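Local coordinates for sterol regulatory element-binding protein cleavage-activating protein (Schizosaccharomyces pombe, PDB 4YHC) that escorts the precursor sre1 for processing at low sterol and oxygen levels, the present chain being the WD40 domain of this escort protein, at residues 50-55 and 68-73; 260-265 and 293-298; 276-281 and 327-332. The protein carries 9 engineered substitutions. All blocks are in the same frame, centred on the assembly; numbering follows the deposited sequence.

Overall arrangement
From the N terminus, contact 1 comes first: it closes the short loop carrying the hairpin of strands 54-58 and 63-68, at the end of the four-stranded blade 33-68 of this WD40 propeller. Much later, contact 2 brings the linker after strand 253-259 against the turn between strands 281-292 and 299-304, tying the linker that leaves the antiparallel sheet 226-259 to the mixed sheet that follows. Contact 3 opens within the span 260-298 that contact 2 closes, at the hairpin of strands 269-278 and 281-292, but ends beyond it, in the long loop after strand 311-317, and contacts 2 and 3 therefore cross. Contact 1 precedes both; its centre lies about 48 Å from that of contact 3, on the opposite side of the chain's centre.

Contact 1 (50-55 and 68-73); sequences LDRSLV and LSKEQM. Engineered in segment 50-55: Ser53 (natural residue Cys).
Leu68 pairs with Leu54 as an antiparallel hydrogen-bonded pair: each backbone N-H reaches the other's carbonyl, Leu68 N lying 2.7 Å from Leu54 O, while both side chains project to the same face of the sheet. Past Leu68 the strand pairing ends, and Ser69 N turns to Gln72 OE1 of its own segment. Lys70 then lies against the turn before strand 54-58. Its CG, anti to the backbone N (chi1 169°), packs 3.2 Å from Asp51 O, and the extended chain carries CE to 3.8 Å from Arg52 NH2. Water 1 accepts from Lys70 N and donates to Asp51 OD2, whose mate OD1 takes Ser53 N from above the carboxylate plane, an Asx turn. An alanine at Asp51 would probably leave Ser53 N without its acceptor and water 1 without its partner on this segment, freeing the turn to shift. Met73 folds back, with CE 3.2 Å from Arg52 O and SD 4.3 Å from Leu54 CB. The contact sits at one end of a propeller blade: strand 54-58 runs between 44-49 and 63-68, Leu54 touches Val48, and the OG of Ser53, an engineered residue, hydrogen-bonds His29.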
ATOM      1  N   LEU A  50      -6.986  13.247 -13.232  1.00 28.30           N
ATOM      2  CA  LEU A  50      -8.206  12.974 -13.947  1.00 25.66           C
ATOM      3  C   LEU A  50      -8.088  13.070 -15.456  1.00 32.41           C
ATOM      4  O   LEU A  50      -8.865  12.416 -16.129  1.00 33.75           O
ATOM      5  CB  LEU A  50      -9.306  13.961 -13.538  1.00 34.19           C
ATOM      6  CG  LEU A  50      -9.862  13.921 -12.120  1.00 50.03           C
ATOM      7  CD1 LEU A  50     -10.781  15.105 -11.849  1.00 53.67           C
ATOM      8  CD2 LEU A  50     -10.573  12.620 -11.848  1.00 53.13           C
ATOM      9  N   ASP A  51      -7.194  13.920 -15.950  1.00 25.66           N
ATOM     10  CA  ASP A  51      -6.839  14.049 -17.383  1.00 29.16           C
ATOM     11  C   ASP A  51      -5.764  13.070 -17.943  1.00 28.44           C
ATOM     12  O   ASP A  51      -5.205  13.313 -19.017  1.00 30.79           O
ATOM     13  CB  ASP A  51      -6.352  15.475 -17.639  1.00 30.39           C
ATOM     14  CG  ASP A  51      -5.129  15.864 -16.806  1.00 35.65           C
ATOM     15  OD1 ASP A  51      -4.679  15.088 -15.907  1.00 30.95           O
ATOM     16  OD2 ASP A  51      -4.589  16.972 -17.041  1.00 30.38           O
ATOM     17  N   ARG A  52      -5.452  12.010 -17.176  1.00 24.20           N
ATOM     18  CA  ARG A  52      -4.375  11.025 -17.478  1.00 22.85           C
ATOM     19  C   ARG A  52      -2.927  11.536 -17.291  1.00 24.74           C
ATOM     20  O   ARG A  52      -1.992  10.789 -17.514  1.00 26.55           O
ATOM     21  CB  ARG A  52      -4.598  10.342 -18.847  1.00 25.26           C
ATOM     22  CG  ARG A  52      -5.942   9.649 -18.878  1.00 27.52           C
ATOM     23  CD  ARG A  52      -6.408   9.169 -20.260  1.00 32.97           C
ATOM     24  NE  ARG A  52      -6.383  10.276 -21.174  1.00 30.73           N
ATOM     25  CZ  ARG A  52      -7.400  11.077 -21.441  1.00 36.66           C
ATOM     26  NH1 ARG A  52      -8.609  10.824 -20.954  1.00 34.86           N
ATOM     27  NH2 ARG A  52      -7.203  12.101 -22.273  1.00 29.99           N
ATOM     28  N   SER A  53      -2.727  12.774 -16.837  1.00 19.45           N
ATOM     29  CA  SER A  53      -1.370  13.308 -16.681  1.00 22.94           C
ATOM     30  C   SER A  53      -0.615  12.472 -15.630  1.00 20.65           C
ATOM     31  O   SER A  53      -1.209  11.989 -14.654  1.00 19.30           O
ATOM     32  CB  SER A  53      -1.364  14.775 -16.227  1.00 24.79           C
ATOM     33  OG  SER A  53      -2.327  15.053 -15.218  1.00 27.93           O
ATOM     34  N   LEU A  54       0.676  12.353 -15.817  1.00 22.31           N
ATOM     35  CA  LEU A  54       1.488  11.550 -14.945  1.00 30.45           C
ATOM     36  C   LEU A  54       2.679  12.325 -14.430  1.00 22.84           C
ATOM     37  O   LEU A  54       3.427  12.908 -15.191  1.00 24.61           O
ATOM     38  CB  LEU A  54       1.994  10.384 -15.739  1.00 22.83           C
ATOM     39  CG  LEU A  54       2.624   9.090 -15.212  1.00 30.74           C
ATOM     40  CD1 LEU A  54       4.051   8.907 -15.553  1.00 36.43           C
ATOM     41  CD2 LEU A  54       2.314   8.619 -13.816  1.00 17.70           C
ATOM     42  N   VAL A  55       2.925  12.190 -13.150  1.00 18.56           N
ATOM     43  CA  VAL A  55       4.130  12.709 -12.533  1.00 26.12           C
ATOM     44  C   VAL A  55       4.775  11.559 -11.744  1.00 21.48           C
ATOM     45  O   VAL A  55       4.103  10.890 -10.880  1.00 17.89           O
ATOM     46  CB  VAL A  55       3.818  13.898 -11.574  1.00 23.67           C
ATOM     47  CG1 VAL A  55       5.092  14.363 -10.882  1.00 24.04           C
ATOM     48  CG2 VAL A  55       3.097  15.063 -12.304  1.00 19.31           C
ATOM     49  N   LEU A  68       4.478  13.631 -17.561  1.00 25.49           N
ATOM     50  CA  LEU A  68       3.733  13.608 -18.845  1.00 28.36           C
ATOM     51  C   LEU A  68       2.424  14.303 -18.706  1.00 31.39           C
ATOM     52  O   LEU A  68       1.593  13.928 -17.891  1.00 29.10           O
ATOM     53  CB  LEU A  68       3.549  12.201 -19.409  1.00 28.02           C
ATOM     54  CG  LEU A  68       4.841  11.450 -19.799  1.00 37.52           C
ATOM     55  CD1 LEU A  68       4.606   9.987 -20.062  1.00 36.12           C
ATOM     56  CD2 LEU A  68       5.562  12.078 -21.012  1.00 37.85           C
ATOM     57  N   SER A  69       2.205  15.325 -19.546  1.00 28.84           N
ATOM     58  CA  SER A  69       0.921  15.992 -19.607  1.00 26.58           C
ATOM     59  C   SER A  69      -0.126  15.115 -20.263  1.00 23.62           C
ATOM     60  O   SER A  69       0.180  14.141 -20.914  1.00 22.90           O
ATOM     61  CB  SER A  69       1.066  17.287 -20.444  1.00 32.64           C
ATOM     62  OG  SER A  69       1.548  16.924 -21.789  1.00 33.68           O
ATOM     63  N   LYS A  70      -1.380  15.506 -20.126  1.00 27.11           N
ATOM     64  CA  LYS A  70      -2.473  14.845 -20.837  1.00 35.24           C
ATOM     65  C   LYS A  70      -2.227  14.605 -22.344  1.00 31.50           C
ATOM     66  O   LYS A  70      -2.572  13.568 -22.876  1.00 34.03           O
ATOM     67  CB  LYS A  70      -3.732  15.681 -20.686  1.00 33.51           C
ATOM     68  CG  LYS A  70      -4.849  15.205 -21.605  1.00 37.15           C
ATOM     69  CD  LYS A  70      -5.993  16.199 -21.605  1.00 45.61           C
ATOM     70  CE  LYS A  70      -7.050  15.854 -22.630  1.00 46.90           C
ATOM     71  NZ  LYS A  70      -7.782  17.089 -22.974  1.00 48.03           N
ATOM     72  N   GLU A  71      -1.596  15.569 -22.993  1.00 35.50           N
ATOM     73  CA  GLU A  71      -1.315  15.518 -24.424  1.00 37.59           C
ATOM     74  C   GLU A  71      -0.058  14.734 -24.724  1.00 44.73           C
ATOM     75  O   GLU A  71       0.349  14.651 -25.884  1.00 43.93           O
ATOM     76  CB  GLU A  71      -1.146  16.937 -24.992  1.00 31.87           C
ATOM     77  CG  GLU A  71      -2.427  17.745 -24.914  1.00 35.53           C
ATOM     78  CD  GLU A  71      -2.657  18.430 -23.566  1.00 35.97           C
ATOM     79  OE1 GLU A  71      -3.802  18.778 -23.291  1.00 32.18           O
ATOM     80  OE2 GLU A  71      -1.718  18.593 -22.765  1.00 32.62           O
ATOM     81  N   GLN A  72       0.576  14.170 -23.692  1.00 42.73           N
ATOM     82  CA  GLN A  72       1.711  13.303 -23.899  1.00 34.63           C
ATOM     83  C   GLN A  72       1.394  11.858 -23.459  1.00 35.59           C
ATOM     84  O   GLN A  72       2.325  11.026 -23.284  1.00 30.33           O
ATOM     85  CB  GLN A  72       2.938  13.876 -23.180  1.00 35.72           C
ATOM     86  CG  GLN A  72       3.442  15.213 -23.741  1.00 34.76           C
ATOM     87  CD  GLN A  72       4.232  16.061 -22.729  1.00 47.13           C
ATOM     88  OE1 GLN A  72       4.222  15.813 -21.513  1.00 40.44           O
ATOM     89  NE2 GLN A  72       4.913  17.103 -23.242  1.00 55.54           N
ATOM     90  N   MET A  73       0.097  11.563 -23.330  1.00 28.97           N
ATOM     91  CA  MET A  73      -0.384  10.303 -22.752  1.00 29.80           C
ATOM     92  C   MET A  73      -1.406   9.674 -23.679  1.00 31.72           C
ATOM     93  O   MET A  73      -2.074  10.387 -24.374  1.00 28.36           O
ATOM     94  CB  MET A  73      -1.093  10.518 -21.409  1.00 22.78           C
ATOM     95  CG  MET A  73      -0.122  10.758 -20.255  1.00 33.06           C
ATOM     96  SD  MET A  73       0.762   9.254 -19.731  1.00 31.28           S
ATOM     97  CE  MET A  73      -0.440   8.317 -18.856  1.00 22.77           C
TER
HETATM   98  O   HOH W   1      -2.276  17.784 -18.361  1.00 32.89           O
HETATM   99  O   HOH W   2      -4.304  11.729 -23.351  1.00 42.29           O

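Contact 2 (260-265 and 293-298); sequences LPPIKV and HAVTEK
The NE2 end of the His293 ring meets Pro261, the two side chains crossing at about a right angle. His293 CB leaves the backbone pointing away from 260-265, CG stands anti to the backbone N (chi1 -163°), and the far end of the ring comes back to Pro261. CD2 lies 3.7 Å from Pro261 CG, and NE2 comes closer still, 3.4 Å from Pro261 CB. CE1 follows at 4.0 Å from the same Pro261 CB. ND1, next to CE1, accepts Val295 N in the ring plane, a bond that fixes the ring's rotation and is consistent with ND1 carrying no proton. Pro262 O sits over one ring face, offset toward the rim. That same carbonyl accepts Ala294 N at 3.0 Å, in a straight bond (168° at the hydrogen) whose donor lies 45° out of the carbonyl plane. Beside it Pro262 CB meets Ala294 CB at 3.8 Å. Farther along, Lys264 crosses Glu297: Lys264 CD is 3.3 Å from Glu297 OE2, whereas Lys264 NZ is 3.9 Å from Glu297 OE1, a long salt bridge at the surface. In this WD40 domain a single backbone bridge, Ile263 with His293, joins the linker between strands 253-259 and 269-278 to the turn between 281-292 and 299-304. Around it, Pro261 touches Phe291 and Tyr302, Ile263 packs on Val244, and His293 rests on Leu300.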
ATOM      1  N   LEU A 260     -13.063  -8.837  15.002  1.00 22.40           N
ATOM      2  CA  LEU A 260     -13.343  -7.494  14.493  1.00 22.16           C
ATOM      3  C   LEU A 260     -14.824  -7.320  14.235  1.00 19.19           C
ATOM      4  O   LEU A 260     -15.553  -8.283  14.044  1.00 21.89           O
ATOM      5  CB  LEU A 260     -12.585  -7.202  13.157  1.00 16.28           C
ATOM      6  CG  LEU A 260     -11.067  -7.096  13.386  1.00 24.96           C
ATOM      7  CD1 LEU A 260     -10.399  -7.000  12.018  1.00 32.31           C
ATOM      8  CD2 LEU A 260     -10.636  -5.916  14.267  1.00 25.74           C
ATOM      9  N   PRO A 261     -15.253  -6.091  14.132  1.00 25.41           N
ATOM     10  CA  PRO A 261     -16.612  -5.847  13.640  1.00 18.36           C
ATOM     11  C   PRO A 261     -16.652  -5.979  12.148  1.00 18.24           C
ATOM     12  O   PRO A 261     -15.590  -6.231  11.505  1.00 23.01           O
ATOM     13  CB  PRO A 261     -16.893  -4.421  14.098  1.00 18.96           C
ATOM     14  CG  PRO A 261     -15.587  -3.782  14.198  1.00 21.04           C
ATOM     15  CD  PRO A 261     -14.577  -4.841  14.573  1.00 20.19           C
ATOM     16  N   PRO A 262     -17.861  -5.868  11.581  1.00 18.67           N
ATOM     17  CA  PRO A 262     -18.059  -6.065  10.205  1.00 18.67           C
ATOM     18  C   PRO A 262     -17.270  -5.040   9.416  1.00 24.56           C
ATOM     19  O   PRO A 262     -17.259  -3.883   9.774  1.00 23.46           O
ATOM     20  CB  PRO A 262     -19.555  -5.809  10.027  1.00 17.87           C
ATOM     21  CG  PRO A 262     -20.157  -6.096  11.369  1.00 23.27           C
ATOM     22  CD  PRO A 262     -19.155  -5.664  12.326  1.00 18.64           C
ATOM     23  N   ILE A 263     -16.664  -5.486   8.333  1.00 21.16           N
ATOM     24  CA  ILE A 263     -15.680  -4.682   7.568  1.00 20.55           C
ATOM     25  C   ILE A 263     -16.282  -4.415   6.219  1.00 23.99           C
ATOM     26  O   ILE A 263     -16.861  -5.282   5.584  1.00 27.44           O
ATOM     27  CB  ILE A 263     -14.349  -5.458   7.474  1.00 24.67           C
ATOM     28  CG1 ILE A 263     -13.653  -5.383   8.818  1.00 21.64           C
ATOM     29  CG2 ILE A 263     -13.408  -4.948   6.346  1.00 18.32           C
ATOM     30  CD1 ILE A 263     -12.553  -6.402   8.958  1.00 23.40           C
ATOM     31  N   LYS A 264     -16.192  -3.191   5.770  1.00 22.68           N
ATOM     32  CA  LYS A 264     -16.633  -2.842   4.444  1.00 18.70           C
ATOM     33  C   LYS A 264     -15.768  -3.395   3.362  1.00 16.66           C
ATOM     34  O   LYS A 264     -14.560  -3.366   3.461  1.00 17.03           O
ATOM     35  CB  LYS A 264     -16.696  -1.334   4.346  1.00 21.85           C
ATOM     36  CG  LYS A 264     -17.392  -0.868   3.117  1.00 25.62           C
ATOM     37  CD  LYS A 264     -17.764   0.602   3.289  1.00 33.27           C
ATOM     38  CE  LYS A 264     -18.217   1.211   1.974  1.00 38.87           C
ATOM     39  NZ  LYS A 264     -19.167   0.234   1.334  1.00 45.28           N
ATOM     40  N   VAL A 265     -16.378  -3.971   2.337  1.00 20.96           N
ATOM     41  CA  VAL A 265     -15.654  -4.594   1.301  1.00 17.41           C
ATOM     42  C   VAL A 265     -14.529  -3.682   0.722  1.00 21.73           C
ATOM     43  O   VAL A 265     -14.650  -2.486   0.579  1.00 23.21           O
ATOM     44  CB  VAL A 265     -16.580  -5.172   0.190  1.00 30.81           C
ATOM     45  CG1 VAL A 265     -17.279  -3.996  -0.516  1.00 34.47           C
ATOM     46  CG2 VAL A 265     -15.702  -5.922  -0.799  1.00 23.15           C
ATOM     47  N   HIS A 293     -15.738   0.560   8.865  1.00 16.48           N
ATOM     48  CA  HIS A 293     -16.701  -0.211   9.610  1.00 16.73           C
ATOM     49  C   HIS A 293     -17.954  -0.296   8.722  1.00 20.16           C
ATOM     50  O   HIS A 293     -18.471   0.752   8.235  1.00 21.93           O
ATOM     51  CB  HIS A 293     -16.957   0.567  10.895  1.00 16.79           C
ATOM     52  CG  HIS A 293     -17.612  -0.228  11.970  1.00 17.30           C
ATOM     53  ND1 HIS A 293     -18.891  -0.772  11.844  1.00 18.53           N
ATOM     54  CD2 HIS A 293     -17.159  -0.602  13.174  1.00 16.87           C
ATOM     55  CE1 HIS A 293     -19.191  -1.406  12.968  1.00 20.24           C
ATOM     56  NE2 HIS A 293     -18.157  -1.306  13.787  1.00 17.19           N
ATOM     57  N   ALA A 294     -18.392  -1.500   8.429  1.00 18.00           N
ATOM     58  CA  ALA A 294     -19.551  -1.717   7.597  1.00 18.22           C
ATOM     59  C   ALA A 294     -20.884  -1.224   8.174  1.00 20.65           C
ATOM     60  O   ALA A 294     -21.819  -1.009   7.430  1.00 25.28           O
ATOM     61  CB  ALA A 294     -19.681  -3.203   7.252  1.00 20.47           C
ATOM     62  N   VAL A 295     -20.972  -0.981   9.460  1.00 21.37           N
ATOM     63  CA  VAL A 295     -22.187  -0.513  10.093  1.00 18.53           C
ATOM     64  C   VAL A 295     -22.186   0.989  10.135  1.00 23.05           C
ATOM     65  O   VAL A 295     -23.054   1.614   9.558  1.00 18.90           O
ATOM     66  CB  VAL A 295     -22.412  -1.060  11.515  1.00 20.82           C
ATOM     67  CG1 VAL A 295     -23.755  -0.522  12.121  1.00 21.19           C
ATOM     68  CG2 VAL A 295     -22.386  -2.585  11.501  1.00 21.39           C
ATOM     69  N   THR A 296     -21.196   1.576  10.770  1.00 22.37           N
ATOM     70  CA  THR A 296     -21.162   3.063  10.952  1.00 23.49           C
ATOM     71  C   THR A 296     -20.476   3.838   9.820  1.00 22.21           C
ATOM     72  O   THR A 296     -20.483   5.052   9.813  1.00 21.45           O
ATOM     73  CB  THR A 296     -20.395   3.391  12.231  1.00 22.68           C
ATOM     74  OG1 THR A 296     -19.076   2.860  12.138  1.00 23.92           O
ATOM     75  CG2 THR A 296     -21.094   2.722  13.457  1.00 28.05           C
ATOM     76  N   GLU A 297     -19.888   3.114   8.867  1.00 21.88           N
ATOM     77  CA  GLU A 297     -19.076   3.707   7.848  1.00 26.73           C
ATOM     78  C   GLU A 297     -17.982   4.633   8.374  1.00 19.49           C
ATOM     79  O   GLU A 297     -17.522   5.470   7.641  1.00 26.06           O
ATOM     80  CB  GLU A 297     -19.967   4.437   6.831  1.00 30.42           C
ATOM     81  CG  GLU A 297     -20.891   3.470   6.110  1.00 36.63           C
ATOM     82  CD  GLU A 297     -20.381   3.008   4.754  1.00 60.14           C
ATOM     83  OE1 GLU A 297     -21.110   2.243   4.065  1.00 59.45           O
ATOM     84  OE2 GLU A 297     -19.245   3.395   4.368  1.00 73.94           O
ATOM     85  N   LYS A 298     -17.539   4.445   9.596  1.00 19.16           N
ATOM     86  CA  LYS A 298     -16.401   5.192  10.162  1.00 16.86           C
ATOM     87  C   LYS A 298     -15.082   4.456   9.833  1.00 21.34           C
ATOM     88  O   LYS A 298     -15.032   3.255   9.779  1.00 19.21           O
ATOM     89  CB  LYS A 298     -16.489   5.320  11.675  1.00 25.19           C
ATOM     90  CG  LYS A 298     -17.693   6.116  12.167  1.00 34.00           C
ATOM     91  CD  LYS A 298     -17.515   7.595  11.958  1.00 46.25           C
ATOM     92  CE  LYS A 298     -18.574   8.403  12.712  1.00 53.28           C
ATOM     93  NZ  LYS A 298     -19.726   8.603  11.804  1.00 54.05           N
TER

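Contact 3 (276-281 and 327-332); sequences RFVNGQ and VHDPDN
Arg276 and Asp331 meet tip to tip where a beta hairpin, closed by a type I' turn from Val278 to Gln281, faces the loop after strand 311-317 of this WD40 domain. The guanidinium and carboxylate planes are turned 54° apart, and the two bonds between them are unequal. Arg276 NE gives the straighter one, to the syn side of Asp331 OD2 at 3.0 Å (163° at the hydrogen); Arg276 NH2 reaches Asp331 OD1 at 2.8 Å, but bent and weak. Arg276 CG, between the backbone N and the carbonyl carbon (chi1 66°), lies 3.9 Å from Asp331 OD2. Arg283 NH1 also forms salt bridges with Asp331 OD2 and Asp329 OD1, and two arginines around one buried carboxylate would probably hold it ionised. Arg276 NH1 turns elsewhere, to Asn274 O and Ser285 OG. Val278 carries the apolar part of the contact. Val278 and Pro330 meet tip to tip, Val278 CG2 3.8 Å from Pro330 CG, while the Val278 side chain crosses that of Asp329 at about a right angle, with Val278 CG1 4.0 Å from Asp329 CG. The loop side holds an Asx turn, in which Asp329 OD1 takes Asp331 N at 2.8 Å, nearly along its own C-O axis.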
ATOM      1  N   ARG A 276      11.610  -8.379  11.870  1.00 18.79           N
ATOM      2  CA  ARG A 276      12.957  -8.995  11.799  1.00 19.50           C
ATOM      3  C   ARG A 276      12.743 -10.495  11.759  1.00 23.99           C
ATOM      4  O   ARG A 276      11.648 -10.998  12.147  1.00 21.04           O
ATOM      5  CB  ARG A 276      13.863  -8.537  12.946  1.00 18.69           C
ATOM      6  CG  ARG A 276      13.438  -8.988  14.349  1.00 21.00           C
ATOM      7  CD  ARG A 276      12.385  -8.104  14.955  1.00 22.10           C
ATOM      8  NE  ARG A 276      12.329  -8.193  16.412  1.00 24.55           N
ATOM      9  CZ  ARG A 276      11.461  -7.526  17.150  1.00 28.31           C
ATOM     10  NH1 ARG A 276      10.565  -6.723  16.554  1.00 21.48           N
ATOM     11  NH2 ARG A 276      11.489  -7.642  18.479  1.00 24.64           N
ATOM     12  N   PHE A 277      13.730 -11.227  11.227  1.00 18.04           N
ATOM     13  CA  PHE A 277      13.580 -12.646  11.057  1.00 19.04           C
ATOM     14  C   PHE A 277      14.724 -13.264  11.842  1.00 24.86           C
ATOM     15  O   PHE A 277      15.913 -12.897  11.608  1.00 20.60           O
ATOM     16  CB  PHE A 277      13.625 -12.950   9.617  1.00 18.23           C
ATOM     17  CG  PHE A 277      13.389 -14.371   9.282  1.00 19.74           C
ATOM     18  CD1 PHE A 277      14.440 -15.271   9.187  1.00 18.97           C
ATOM     19  CD2 PHE A 277      12.141 -14.813   8.974  1.00 18.20           C
ATOM     20  CE1 PHE A 277      14.211 -16.586   8.868  1.00 19.22           C
ATOM     21  CE2 PHE A 277      11.903 -16.119   8.684  1.00 18.44           C
ATOM     22  CZ  PHE A 277      12.969 -17.005   8.582  1.00 18.95           C
ATOM     23  N   VAL A 278      14.376 -14.075  12.838  1.00 24.82           N
ATOM     24  CA  VAL A 278      15.364 -14.588  13.778  1.00 25.34           C
ATOM     25  C   VAL A 278      15.027 -16.068  14.025  1.00 27.65           C
ATOM     26  O   VAL A 278      13.864 -16.455  14.407  1.00 22.13           O
ATOM     27  CB  VAL A 278      15.385 -13.879  15.127  1.00 29.45           C
ATOM     28  CG1 VAL A 278      16.460 -14.545  16.019  1.00 23.49           C
ATOM     29  CG2 VAL A 278      15.678 -12.380  15.052  1.00 24.85           C
ATOM     30  N   ASN A 279      16.022 -16.899  13.716  1.00 24.55           N
ATOM     31  CA  ASN A 279      15.893 -18.346  13.853  1.00 31.85           C
ATOM     32  C   ASN A 279      14.599 -18.877  13.348  1.00 28.34           C
ATOM     33  O   ASN A 279      13.876 -19.590  14.082  1.00 24.80           O
ATOM     34  CB  ASN A 279      16.039 -18.710  15.340  1.00 36.76           C
ATOM     35  CG  ASN A 279      16.094 -20.209  15.591  1.00 55.87           C
ATOM     36  OD1 ASN A 279      16.330 -21.025  14.681  1.00 64.01           O
ATOM     37  ND2 ASN A 279      15.854 -20.591  16.855  1.00 55.42           N
ATOM     38  N   GLY A 280      14.284 -18.574  12.098  1.00 22.76           N
ATOM     39  CA  GLY A 280      13.101 -19.160  11.461  1.00 19.92           C
ATOM     40  C   GLY A 280      11.782 -18.480  11.807  1.00 19.39           C
ATOM     41  O   GLY A 280      10.766 -18.818  11.270  1.00 21.24           O
ATOM     42  N   GLN A 281      11.856 -17.426  12.584  1.00 19.18           N
ATOM     43  CA  GLN A 281      10.679 -16.687  13.088  1.00 18.73           C
ATOM     44  C   GLN A 281      10.574 -15.304  12.491  1.00 20.79           C
ATOM     45  O   GLN A 281      11.494 -14.481  12.652  1.00 23.77           O
ATOM     46  CB  GLN A 281      10.806 -16.446  14.602  1.00 18.86           C
ATOM     47  CG  GLN A 281      10.826 -17.725  15.398  1.00 26.39           C
ATOM     48  CD  GLN A 281      10.947 -17.521  16.866  1.00 26.73           C
ATOM     49  OE1 GLN A 281      11.219 -16.426  17.373  1.00 28.40           O
ATOM     50  NE2 GLN A 281      10.794 -18.604  17.573  1.00 29.54           N
ATOM     51  N   VAL A 327      21.825 -19.685  18.088  1.00 60.14           N
ATOM     52  CA  VAL A 327      22.410 -18.593  17.271  1.00 60.74           C
ATOM     53  C   VAL A 327      22.075 -17.251  17.876  1.00 54.73           C
ATOM     54  O   VAL A 327      21.392 -17.164  18.904  1.00 52.36           O
ATOM     55  CB  VAL A 327      22.003 -18.591  15.764  1.00 59.36           C
ATOM     56  CG1 VAL A 327      22.662 -19.758  15.016  1.00 60.33           C
ATOM     57  CG2 VAL A 327      20.482 -18.517  15.573  1.00 56.09           C
ATOM     58  N   HIS A 328      22.591 -16.195  17.258  1.00 52.07           N
ATOM     59  CA  HIS A 328      22.439 -14.905  17.842  1.00 55.64           C
ATOM     60  C   HIS A 328      20.956 -14.517  17.856  1.00 50.14           C
ATOM     61  O   HIS A 328      20.274 -14.603  16.836  1.00 58.01           O
ATOM     62  CB  HIS A 328      23.281 -13.840  17.136  1.00 63.88           C
ATOM     63  CG  HIS A 328      23.192 -12.519  17.817  1.00 71.32           C
ATOM     64  ND1 HIS A 328      22.676 -11.395  17.209  1.00 77.39           N
ATOM     65  CD2 HIS A 328      23.448 -12.172  19.100  1.00 74.08           C
ATOM     66  CE1 HIS A 328      22.671 -10.393  18.073  1.00 75.91           C
ATOM     67  NE2 HIS A 328      23.134 -10.839  19.228  1.00 74.98           N
ATOM     68  N   ASP A 329      20.464 -14.134  19.030  1.00 44.67           N
ATOM     69  CA  ASP A 329      19.095 -13.668  19.164  1.00 44.78           C
ATOM     70  C   ASP A 329      19.074 -12.257  19.718  1.00 42.41           C
ATOM     71  O   ASP A 329      19.164 -12.059  20.931  1.00 38.06           O
ATOM     72  CB  ASP A 329      18.252 -14.578  20.025  1.00 42.46           C
ATOM     73  CG  ASP A 329      16.755 -14.218  19.947  1.00 39.56           C
ATOM     74  OD1 ASP A 329      16.419 -13.029  19.770  1.00 32.27           O
ATOM     75  OD2 ASP A 329      15.937 -15.127  20.065  1.00 37.68           O
ATOM     76  N   PRO A 330      18.941 -11.267  18.816  1.00 41.50           N
ATOM     77  CA  PRO A 330      18.859  -9.865  19.224  1.00 38.47           C
ATOM     78  C   PRO A 330      17.686  -9.492  20.165  1.00 33.96           C
ATOM     79  O   PRO A 330      17.716  -8.421  20.690  1.00 39.69           O
ATOM     80  CB  PRO A 330      18.693  -9.137  17.890  1.00 44.93           C
ATOM     81  CG  PRO A 330      17.984 -10.107  17.016  1.00 48.12           C
ATOM     82  CD  PRO A 330      18.570 -11.451  17.400  1.00 40.41           C
ATOM     83  N   ASP A 331      16.675 -10.348  20.353  1.00 31.70           N
ATOM     84  CA  ASP A 331      15.498 -10.035  21.194  1.00 35.16           C
ATOM     85  C   ASP A 331      15.502 -10.776  22.558  1.00 54.12           C
ATOM     86  O   ASP A 331      14.444 -11.000  23.189  1.00 53.68           O
ATOM     87  CB  ASP A 331      14.203 -10.399  20.429  1.00 34.10           C
ATOM     88  CG  ASP A 331      14.027  -9.584  19.124  1.00 33.56           C
ATOM     89  OD1 ASP A 331      14.077  -8.336  19.189  1.00 34.37           O
ATOM     90  OD2 ASP A 331      13.817 -10.209  18.065  1.00 29.47           O
ATOM     91  N   ASN A 332      16.682 -11.162  23.010  1.00 52.98           N
ATOM     92  CA  ASN A 332      16.821 -11.857  24.296  1.00 63.46           C
ATOM     93  C   ASN A 332      16.129 -11.104  25.446  1.00 63.88           C
ATOM     94  O   ASN A 332      15.136 -11.598  25.996  1.00 66.63           O
ATOM     95  CB  ASN A 332      18.302 -12.166  24.616  1.00 65.27           C
ATOM     96  CG  ASN A 332      19.222 -10.983  24.355  1.00 71.87           C
ATOM     97  OD1 ASN A 332      19.311 -10.050  25.158  1.00 72.22           O
ATOM     98  ND2 ASN A 332      19.914 -11.016  23.219  1.00 75.83           N
TER